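Local coordinates for metallo-carboxypeptidase (Pseudomonas aeruginosa, PDB 4A39), which is a zinc-dependent metallocarboxypeptidase of the M14 family, a cytosolic-type enzyme that probably trims residues from the C-terminal end of peptides, at residues Ala88-Glu93 with Glu112-Glu117; Arg241-Pro246 with Cys333-Gln338. All blocks are in the same frame, centred on the assembly; numbering follows the deposited sequence.

Interaction 1. Residues Ala88-Glu93 with Glu112-Glu117; sequences ASYDGE and EPEESE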
loop_
_atom_site.group_PDB
_atom_site.type_symbol
_atom_site.label_atom_id
_atom_site.label_comp_id
_atom_site.label_asym_id
_atom_site.label_seq_id
_atom_site.Cartn_x
_atom_site.Cartn_y
_atom_site.Cartn_z
ATOM N N ALA A 88 10.696 13.994 2.442
ATOM C CA ALA A 88 10.364 15.389 2.177
ATOM C C ALA A 88 10.405 15.685 0.685
ATOM O O ALA A 88 10.945 14.904 -0.097
ATOM C CB ALA A 88 11.339 16.300 2.910
ATOM N N SER A 89 9.826 16.817 0.295
ATOM C CA SER A 89 9.814 17.228 -1.103
ATOM C C SER A 89 9.528 18.715 -1.242
ATOM O O SER A 89 8.666 19.253 -0.553
ATOM C CB SER A 89 8.757 16.448 -1.881
ATOM O OG SER A 89 8.686 16.913 -3.218
ATOM N N TYR A 90 10.250 19.376 -2.140
ATOM C CA TYR A 90 10.038 20.800 -2.366
ATOM C C TYR A 90 8.907 21.012 -3.365
ATOM O O TYR A 90 8.161 21.988 -3.264
ATOM C CB TYR A 90 11.298 21.464 -2.932
ATOM C CG TYR A 90 12.480 21.508 -1.999
ATOM C CD1 TYR A 90 12.423 22.214 -0.799
ATOM C CD2 TYR A 90 13.666 20.844 -2.321
ATOM C CE1 TYR A 90 13.523 22.260 0.059
ATOM C CE2 TYR A 90 14.768 20.883 -1.472
ATOM C CZ TYR A 90 14.691 21.592 -0.285
ATOM O OH TYR A 90 15.782 21.637 0.558
ATOM N N ASP A 91 8.776 20.087 -4.317
ATOM C CA ASP A 91 7.772 20.213 -5.369
ATOM C C ASP A 91 6.619 19.218 -5.386
ATOM O O ASP A 91 5.629 19.433 -6.086
ATOM C CB ASP A 91 8.457 20.184 -6.743
ATOM C CG ASP A 91 9.325 18.953 -6.946
ATOM O OD1 ASP A 91 9.173 17.975 -6.186
ATOM O OD2 ASP A 91 10.154 18.957 -7.880
ATOM N N GLY A 92 6.741 18.134 -4.630
ATOM C CA GLY A 92 5.687 17.138 -4.618
ATOM C C GLY A 92 5.920 16.071 -5.672
ATOM O O GLY A 92 5.100 15.165 -5.835
ATOM N N GLU A 93 7.034 16.178 -6.392
ATOM C CA GLU A 93 7.385 15.207 -7.430
ATOM C C GLU A 93 8.642 14.432 -7.058
ATOM O O GLU A 93 8.693 13.211 -7.211
ATOM C CB GLU A 93 7.604 15.897 -8.776
ATOM C CG GLU A 93 6.328 16.324 -9.477
ATOM C CD GLU A 93 6.561 16.650 -10.941
ATOM O OE1 GLU A 93 7.069 15.769 -11.669
ATOM O OE2 GLU A 93 6.235 17.781 -11.368
ATOM N N GLU A 112 17.819 21.869 6.215
ATOM C CA GLU A 112 18.139 23.269 5.964
ATOM C C GLU A 112 17.580 23.395 4.548
ATOM O O GLU A 112 18.265 23.080 3.570
ATOM C CB GLU A 112 19.646 23.516 5.958
ATOM C CG GLU A 112 19.995 24.987 5.797
ATOM C CD GLU A 112 21.483 25.238 5.695
ATOM O OE1 GLU A 112 22.237 24.687 6.518
ATOM O OE2 GLU A 112 21.895 25.997 4.792
ATOM N N PRO A 113 16.315 23.834 4.422
ATOM C CA PRO A 113 15.647 23.987 3.125
ATOM C C PRO A 113 16.322 24.933 2.128
ATOM O O PRO A 113 16.761 26.016 2.479
ATOM C CB PRO A 113 14.244 24.446 3.518
ATOM C CG PRO A 113 14.496 25.273 4.737
ATOM C CD PRO A 113 15.507 24.435 5.502
ATOM N N GLU A 114 16.400 24.487 0.877
ATOM C CA GLU A 114 16.999 25.290 -0.189
ATOM C C GLU A 114 15.963 26.238 -0.798
ATOM O O GLU A 114 16.307 27.169 -1.528
ATOM C CB GLU A 114 17.594 24.375 -1.265
ATOM C CG GLU A 114 18.841 23.626 -0.818
ATOM C CD GLU A 114 19.965 24.569 -0.407
ATOM O OE1 GLU A 114 20.185 25.584 -1.106
ATOM O OE2 GLU A 114 20.640 24.296 0.608
ATOM N N GLU A 115 14.696 25.993 -0.470
ATOM C CA GLU A 115 13.569 26.792 -0.951
ATOM C C GLU A 115 12.724 27.144 0.258
ATOM O O GLU A 115 12.885 26.547 1.320
ATOM C CB GLU A 115 12.747 25.994 -1.985
ATOM C CG GLU A 115 13.558 25.621 -3.221
ATOM C CD GLU A 115 12.769 24.882 -4.287
ATOM O OE1 GLU A 115 11.619 24.483 -4.028
ATOM O OE2 GLU A 115 13.320 24.688 -5.391
ATOM N N SER A 116 11.830 28.124 0.110
ATOM C CA SER A 116 10.985 28.597 1.208
ATOM C C SER A 116 9.828 27.673 1.616
ATOM O O SER A 116 9.218 27.856 2.664
ATOM C CB SER A 116 10.445 29.995 0.910
ATOM O OG SER A 116 9.525 29.940 -0.159
ATOM N N GLU A 117 9.527 26.676 0.786
ATOM C CA GLU A 117 8.460 25.758 1.152
ATOM C C GLU A 117 8.840 24.306 0.900
ATOM O O GLU A 117 9.541 23.988 -0.066
ATOM C CB GLU A 117 7.160 26.117 0.431
ATOM C CG GLU A 117 7.102 25.819 -1.052
ATOM C CD GLU A 117 5.699 26.027 -1.608
ATOM O OE1 GLU A 117 5.133 27.124 -1.401
ATOM O OE2 GLU A 117 5.160 25.095 -2.243
#

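Interaction 2. Residues Arg241-Pro246 with Cys333-Gln338; sequences RAWLEP and CNFVGQ. With GEM ((2-guanidinoethylmercapto)succinic acid), chain D.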
loop_
_atom_site.group_PDB
_atom_site.type_symbol
_atom_site.label_atom_id
_atom_site.label_comp_id
_atom_site.label_asym_id
_atom_site.label_seq_id
_atom_site.Cartn_x
_atom_site.Cartn_y
_atom_site.Cartn_z
ATOM N N ARG A 241 -9.834 -6.675 8.820
ATOM C CA ARG A 241 -10.294 -7.489 9.940
ATOM C C ARG A 241 -11.801 -7.666 9.738
ATOM O O ARG A 241 -12.504 -8.145 10.627
ATOM C CB ARG A 241 -10.040 -6.792 11.282
ATOM C CG ARG A 241 -8.573 -6.633 11.649
ATOM C CD ARG A 241 -7.905 -7.973 11.905
ATOM N NE ARG A 241 -6.513 -7.792 12.307
ATOM C CZ ARG A 241 -5.536 -7.442 11.475
ATOM N NH1 ARG A 241 -5.790 -7.246 10.187
ATOM N NH2 ARG A 241 -4.304 -7.261 11.936
ATOM N N ALA A 242 -12.286 -7.280 8.557
ATOM C CA ALA A 242 -13.715 -7.364 8.255
ATOM C C ALA A 242 -14.086 -8.399 7.204
ATOM O O ALA A 242 -15.215 -8.404 6.714
ATOM C CB ALA A 242 -14.227 -5.997 7.813
ATOM N N TRP A 243 -13.165 -9.293 6.865
ATOM C CA TRP A 243 -13.475 -10.271 5.833
ATOM C C TRP A 243 -14.303 -11.472 6.268
ATOM O O TRP A 243 -14.946 -12.117 5.441
ATOM C CB TRP A 243 -12.186 -10.709 5.141
ATOM C CG TRP A 243 -11.609 -9.580 4.344
ATOM C CD1 TRP A 243 -11.017 -8.450 4.834
ATOM C CD2 TRP A 243 -11.653 -9.423 2.919
ATOM N NE1 TRP A 243 -10.693 -7.598 3.805
ATOM C CE2 TRP A 243 -11.072 -8.169 2.619
ATOM C CE3 TRP A 243 -12.128 -10.217 1.867
ATOM C CZ2 TRP A 243 -10.954 -7.690 1.313
ATOM C CZ3 TRP A 243 -12.011 -9.740 0.564
ATOM C CH2 TRP A 243 -11.429 -8.489 0.300
ATOM N N LEU A 244 -14.307 -11.769 7.559
ATOM C CA LEU A 244 -15.093 -12.892 8.042
ATOM C C LEU A 244 -16.550 -12.458 8.188
ATOM O O LEU A 244 -17.471 -13.245 7.962
ATOM C CB LEU A 244 -14.547 -13.380 9.388
ATOM C CG LEU A 244 -15.109 -14.692 9.934
ATOM C CD1 LEU A 244 -14.904 -15.812 8.915
ATOM C CD2 LEU A 244 -14.413 -15.024 11.247
ATOM N N GLU A 245 -16.754 -11.195 8.552
ATOM C CA GLU A 245 -18.098 -10.654 8.741
ATOM C C GLU A 245 -18.222 -9.221 8.214
ATOM O O GLU A 245 -18.333 -8.266 8.991
ATOM C CB GLU A 245 -18.463 -10.695 10.226
ATOM C CG GLU A 245 -18.385 -12.085 10.837
ATOM C CD GLU A 245 -18.570 -12.083 12.341
ATOM O OE1 GLU A 245 -17.764 -11.434 13.041
ATOM O OE2 GLU A 245 -19.519 -12.735 12.826
ATOM N N PRO A 246 -18.212 -9.055 6.881
ATOM C CA PRO A 246 -18.324 -7.735 6.255
ATOM C C PRO A 246 -19.710 -7.122 6.418
ATOM O O PRO A 246 -20.689 -7.826 6.666
ATOM C CB PRO A 246 -17.967 -8.012 4.798
ATOM C CG PRO A 246 -18.482 -9.391 4.594
ATOM C CD PRO A 246 -18.051 -10.103 5.858
ATOM N N CYS A 333 -6.186 -12.004 2.946
ATOM C CA CYS A 333 -5.339 -13.052 2.382
ATOM C C CYS A 333 -5.839 -14.437 2.760
ATOM O O CYS A 333 -6.070 -15.288 1.902
ATOM C CB CYS A 333 -3.895 -12.885 2.858
ATOM S SG CYS A 333 -2.772 -14.131 2.209
ATOM N N ASN A 334 -6.015 -14.659 4.054
ATOM C CA ASN A 334 -6.475 -15.947 4.541
ATOM C C ASN A 334 -7.908 -16.286 4.144
ATOM O O ASN A 334 -8.188 -17.409 3.716
ATOM C CB ASN A 334 -6.307 -15.985 6.053
ATOM C CG ASN A 334 -4.850 -15.934 6.460
ATOM O OD1 ASN A 334 -4.147 -16.943 6.411
ATOM N ND2 ASN A 334 -4.377 -14.750 6.834
ATOM N N PHE A 335 -8.811 -15.319 4.271
ATOM C CA PHE A 335 -10.206 -15.555 3.921
ATOM C C PHE A 335 -10.397 -15.914 2.456
ATOM O O PHE A 335 -11.072 -16.891 2.137
ATOM C CB PHE A 335 -11.067 -14.331 4.253
ATOM C CG PHE A 335 -12.512 -14.492 3.870
ATOM C CD1 PHE A 335 -12.953 -14.137 2.599
ATOM C CD2 PHE A 335 -13.425 -15.039 4.768
ATOM C CE1 PHE A 335 -14.286 -14.326 2.224
ATOM C CE2 PHE A 335 -14.759 -15.232 4.403
ATOM C CZ PHE A 335 -15.187 -14.875 3.128
ATOM N N VAL A 336 -9.821 -15.114 1.563
ATOM C CA VAL A 336 -9.961 -15.362 0.133
ATOM C C VAL A 336 -9.257 -16.656 -0.250
ATOM O O VAL A 336 -9.809 -17.489 -0.975
ATOM C CB VAL A 336 -9.379 -14.188 -0.694
ATOM C CG1 VAL A 336 -9.531 -14.461 -2.186
ATOM C CG2 VAL A 336 -10.098 -12.898 -0.328
ATOM N N GLY A 337 -8.040 -16.826 0.252
ATOM C CA GLY A 337 -7.281 -18.025 -0.049
ATOM C C GLY A 337 -8.027 -19.301 0.289
ATOM O O GLY A 337 -8.000 -20.265 -0.481
ATOM N N GLN A 338 -8.694 -19.316 1.438
ATOM C CA GLN A 338 -9.428 -20.501 1.863
ATOM C C GLN A 338 -10.781 -20.639 1.183
ATOM O O GLN A 338 -11.172 -21.734 0.784
ATOM C CB GLN A 338 -9.624 -20.489 3.379
ATOM C CG GLN A 338 -10.264 -21.762 3.909
ATOM C CD GLN A 338 -10.136 -21.883 5.409
ATOM O OE1 GLN A 338 -11.030 -21.487 6.158
ATOM N NE2 GLN A 338 -9.009 -22.411 5.858
HETATM C C8 GEM D . -1.364 -7.119 8.101
HETATM S S7 GEM D . -1.748 -7.584 6.373
HETATM C C6 GEM D . -1.358 -9.371 6.413
HETATM C C5 GEM D . -0.272 -9.765 7.418
HETATM N N3 GEM D . -0.778 -9.653 8.793
HETATM C C1 GEM D . -0.901 -10.750 9.538
HETATM N N4 GEM D . -0.577 -11.933 9.022
HETATM N N2 GEM D . -1.354 -10.674 10.785
HETATM C C9 GEM D . -2.582 -6.515 8.804
HETATM O O14 GEM D . -3.670 -6.513 8.184
HETATM O O15 GEM D . -2.399 -6.066 9.954
HETATM C C10 GEM D . -0.176 -6.157 8.158
HETATM C C11 GEM D . -0.467 -4.845 7.424
HETATM O O12 GEM D . 0.364 -4.468 6.567
HETATM O O13 GEM D . -1.507 -4.237 7.749
#

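Interaction 1. Residues Ala88-Glu93 with Glu112-Glu117
Tyr90 reaches from the end of strand 87-89 into the loop 112-117, and nearly all the surface the two segments share runs along this one side chain. Its CB points toward the loop and lies 3.2 Å from Glu115 OE1. The ring carbon CG is also near that oxygen, while CG of Glu115 stands over one ring face, offset toward the rim. The Glu115 chain is extended beyond CG (chi2 -178°), which carries its carboxylate back along the tyrosine to the CB end, with the carboxylate and ring planes 42° apart. Further out, CD1 has the backbone O of Glu117 at the ring edge, 3.5 Å away and in the ring plane. CE1 packs loosely on CB of Pro113, at 4.2 Å. At the tip, Tyr90 OH accepts a hydrogen bond from Glu114 N (2.9 Å), nearly straight at 163°, so the phenol oxygen holds the loop through a main-chain N-H. Behind the tyrosine the turn is braced locally: Ser89 OG accepts from Gly92 N in an ST motif, and Asp91 OD1 accepts from Glu93 N in an Asx turn. In the fold, this surface contact joins the turn between strands 87-89 and 96-103 to the connection from strand 106-111 to strand 118-121, with the Tyr90 ring also meeting Phe96 and touching Val118.

Interaction 2. Residues Arg241-Pro246 with Cys333-Gln338
Trp243 and Phe335 meet through different first torsions: CG of Trp243 is anti to its carbonyl carbon (-68°), whereas CG of Phe335 is anti to its backbone N (178°) and swings out from the helix toward the loop. The contact belongs to the zinc carboxypeptidase domain of the M14 family, where the loop 241-246 leads from the ligand pocket to the flank of helix 332-340. The two aromatic side chains cross at about a right angle, and their CB atoms lie 3.9 Å apart. Phe335 CD1 stands at the edge of the indole, near its plane, while the Phe335 ring presents one face to the backbone O of Trp243, which is 3.3 Å from CE2. The ring face offers this oxygen no hydrogen bond; NE2 of Gln258, on helix 252-264, supplies one. From the next residue of the helix, Val336 CG2 approaches Trp243 CZ3 obliquely at 3.8 Å, and Leu244 CD1 adds a looser contact with Phe335. The buried indole is fixed at its polar end as well, through a hydrogen bond between NE1 and Gln179; the Trp243 side chain lies about 7 Å from that of the zinc ligand His273. Two residues before the tryptophan, Arg241 enters the pocket that Arg231 and Asn240 also line. Its guanidinium meets the inhibitor carboxylate edge-on in a two-pronged grip: NH2 donates to O15, and NH1 donates to O14 over 3.0 Å at 175°.

Interaction 1 closes before interaction 2 opens along the chain, and the two are spatially separate: their centres are 42 Å apart, their nearest atoms about 28 Å, on opposite sides of the chain's centre. They share no sheet. Interaction 1 starts on strand 87-89 of the nine-stranded mixed sheet and lies at connections between its strands, in the N-terminal domain range, whereas interaction 2 lies in the zinc carboxypeptidase range, where helix 332-340 precedes strand 343-350 of the seven-stranded sheet. Geometrically, then, interaction 1 is a surface contact that links two connections of the N-terminal domain, away from the annotated sites, while interaction 2 ties a pocket-lining loop to a helix of the catalytic domain.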